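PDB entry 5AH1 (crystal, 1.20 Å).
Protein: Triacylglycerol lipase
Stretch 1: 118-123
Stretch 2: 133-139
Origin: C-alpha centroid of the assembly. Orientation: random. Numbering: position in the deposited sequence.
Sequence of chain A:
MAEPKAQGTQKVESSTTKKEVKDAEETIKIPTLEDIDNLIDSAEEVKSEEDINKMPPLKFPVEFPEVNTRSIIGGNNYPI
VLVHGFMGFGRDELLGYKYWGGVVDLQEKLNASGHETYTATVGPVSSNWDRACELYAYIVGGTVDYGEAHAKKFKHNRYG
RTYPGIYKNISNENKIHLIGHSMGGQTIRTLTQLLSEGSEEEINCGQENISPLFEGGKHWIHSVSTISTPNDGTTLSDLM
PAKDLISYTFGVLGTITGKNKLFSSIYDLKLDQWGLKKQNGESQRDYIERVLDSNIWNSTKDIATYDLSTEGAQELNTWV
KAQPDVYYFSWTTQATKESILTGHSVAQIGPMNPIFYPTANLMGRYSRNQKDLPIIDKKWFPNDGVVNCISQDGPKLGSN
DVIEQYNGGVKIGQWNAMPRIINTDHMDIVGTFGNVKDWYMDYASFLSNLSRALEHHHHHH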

# COMPACT_ATOMS: atom_id res chain seq x y z
N TYR A 118 1.38 12.93 -9.04
CA TYR A 118 2.28 13.17 -7.92
C TYR A 118 2.49 11.90 -7.13
O TYR A 118 1.70 10.95 -7.21
N THR A 119 3.55 11.91 -6.33
CA THR A 119 3.89 10.79 -5.47
C THR A 119 3.92 11.28 -4.03
O THR A 119 4.58 12.27 -3.73
N ALA A 120 3.19 10.60 -3.16
CA ALA A 120 3.23 10.90 -1.73
C ALA A 120 4.06 9.86 -1.01
O ALA A 120 4.03 8.68 -1.37
N THR A 121 4.74 10.28 0.05
CA THR A 121 5.59 9.38 0.82
C THR A 121 5.20 9.48 2.29
O THR A 121 5.09 10.58 2.83
N VAL A 122 4.96 8.32 2.90
CA VAL A 122 4.51 8.22 4.28
C VAL A 122 5.35 7.18 5.04
O VAL A 122 6.25 6.58 4.46
N GLY A 123 5.09 6.98 6.33
CA GLY A 123 5.92 6.10 7.12
C GLY A 123 5.89 4.68 6.58
O GLY A 123 4.80 4.12 6.36
N CYS A 133 -2.53 10.47 8.35
CA CYS A 133 -2.23 11.81 8.82
C CYS A 133 -1.02 12.37 8.09
O CYS A 133 -0.98 13.55 7.74
N GLU A 134 -0.02 11.53 7.86
CA GLU A 134 1.16 11.93 7.10
C GLU A 134 0.78 12.25 5.65
O GLU A 134 1.28 13.22 5.09
N LEU A 135 -0.08 11.43 5.06
CA LEU A 135 -0.52 11.65 3.68
C LEU A 135 -1.26 12.98 3.52
O LEU A 135 -1.02 13.73 2.56
N TYR A 136 -2.14 13.29 4.46
CA TYR A 136 -2.81 14.58 4.50
C TYR A 136 -1.81 15.74 4.45
O TYR A 136 -1.89 16.61 3.59
N ALA A 137 -0.82 15.71 5.34
CA ALA A 137 0.17 16.78 5.38
C ALA A 137 1.04 16.79 4.14
O ALA A 137 1.45 17.86 3.67
N TYR A 138 1.35 15.62 3.60
CA TYR A 138 2.20 15.53 2.42
C TYR A 138 1.54 16.21 1.23
O TYR A 138 2.21 16.81 0.39
N ILE A 139 0.21 16.10 1.16
CA ILE A 139 -0.55 16.71 0.08
C ILE A 139 -0.79 18.21 0.28
O ILE A 139 -0.48 19.02 -0.60

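The helix 133-139 runs roughly antiparallel to strand 118-120, at 142° between their directions, and the axes come within 9.2 Å. The contact is carried by three helix side chains, Glu134, Leu135 and Tyr138.

Cys133 (chi1 m) points sideways and makes no contact. Glu134 comes next and points toward the first stretch. With chi1 m, chi2 t and chi3 near 6°, its carboxylate reaches the loop after the strand, where Gly123 N donates a hydrogen bond to Glu134 OE1 at 2.7 Å. Glycine suits this spot: an ideal CB on Gly123 would sit a tight 3.1 Å from that same OE1. Glu134 OE2 is satisfied elsewhere in the structure, so the buried carboxylate has partners for both oxygens.

Leu135 starts sideways, but its t, p rotamer brings the end of the side chain nearer. Leu135 CD1 lies 3.3 Å from Ala120 CB, a snug apolar contact, while Leu135 CB is 3.9 Å from CG1 of Val122, itself an m rotamer.

Tyr136 and Ala137 are out of reach, as the helical turn carries them off the interface. Tyr138 then returns, one turn after Glu134, pointing toward the first stretch and covered more than any other residue here. Its t rotamer, with chi2 near -84°, lays one ring face over the backbone at Ala120 C and Thr121 N. Tyr138 CD1 is 3.8 Å from Ala120 CB, and Tyr138 CD2 is 3.4 Å from Thr121 O. The price is Thr121 N, buried with no hydrogen-bonding partner. At the ring's far end a water bridges the stretches, donating to Thr119 O at 2.7 Å and hydrogen-bonding Tyr138 OH, also at 2.7 Å.

Ile139 (m, t) turns sideways and adds almost nothing.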

# COMPACT_ATOMS: atom_id res chain seq x y z
CB TYR A 118 1.69 14.24 -6.99
CG TYR A 118 1.34 15.50 -7.71
CD1 TYR A 118 2.31 16.45 -7.94
CD2 TYR A 118 0.07 15.72 -8.21
CE1 TYR A 118 2.04 17.59 -8.63
CE2 TYR A 118 -0.22 16.90 -8.92
CZ TYR A 118 0.77 17.82 -9.13
OH TYR A 118 0.53 19.00 -9.83
CB THR A 119 5.26 10.21 -5.84
OG1 THR A 119 5.23 9.73 -7.20
CG2 THR A 119 5.63 9.04 -4.94
CB ALA A 120 1.85 10.98 -1.15
CB THR A 121 7.06 9.69 0.55
OG1 THR A 121 7.28 9.45 -0.85
CG2 THR A 121 7.97 8.81 1.39
CB VAL A 122 3.00 7.89 4.34
CG1 VAL A 122 2.18 8.98 3.64
CG2 VAL A 122 2.70 6.52 3.73
CB CYS A 133 -1.95 11.80 10.33
SG CYS A 133 -3.38 11.32 11.36
CB GLU A 134 2.22 10.84 7.19
CG GLU A 134 2.74 10.69 8.62
CD GLU A 134 3.38 9.35 8.90
OE1 GLU A 134 3.54 8.53 7.98
OE2 GLU A 134 3.74 9.11 10.08
CB LEU A 135 -1.40 10.48 3.24
CG LEU A 135 -1.95 10.53 1.82
CD1 LEU A 135 -0.83 10.68 0.81
CD2 LEU A 135 -2.76 9.27 1.56
CB TYR A 136 -3.71 14.66 5.74
CG TYR A 136 -4.32 16.02 5.95
CD1 TYR A 136 -5.47 16.40 5.29
CD2 TYR A 136 -3.74 16.92 6.82
CE1 TYR A 136 -6.02 17.66 5.47
CE2 TYR A 136 -4.27 18.18 7.01
CZ TYR A 136 -5.40 18.55 6.32
OH TYR A 136 -5.94 19.80 6.52
CB ALA A 137 1.02 16.66 6.62
CB TYR A 138 2.52 14.06 2.07
CG TYR A 138 3.77 13.95 1.24
CD1 TYR A 138 3.73 14.10 -0.13
CD2 TYR A 138 5.01 13.79 1.84
CE1 TYR A 138 4.88 14.05 -0.89
CE2 TYR A 138 6.16 13.75 1.09
CZ TYR A 138 6.09 13.87 -0.28
OH TYR A 138 7.24 13.85 -1.04
CB ILE A 139 -1.91 15.98 -0.11
CG1 ILE A 139 -1.69 14.53 -0.57
CG2 ILE A 139 -2.80 16.70 -1.12
CD1 ILE A 139 -2.92 13.65 -0.52
O HOH W 1 7.16 13.11 -3.63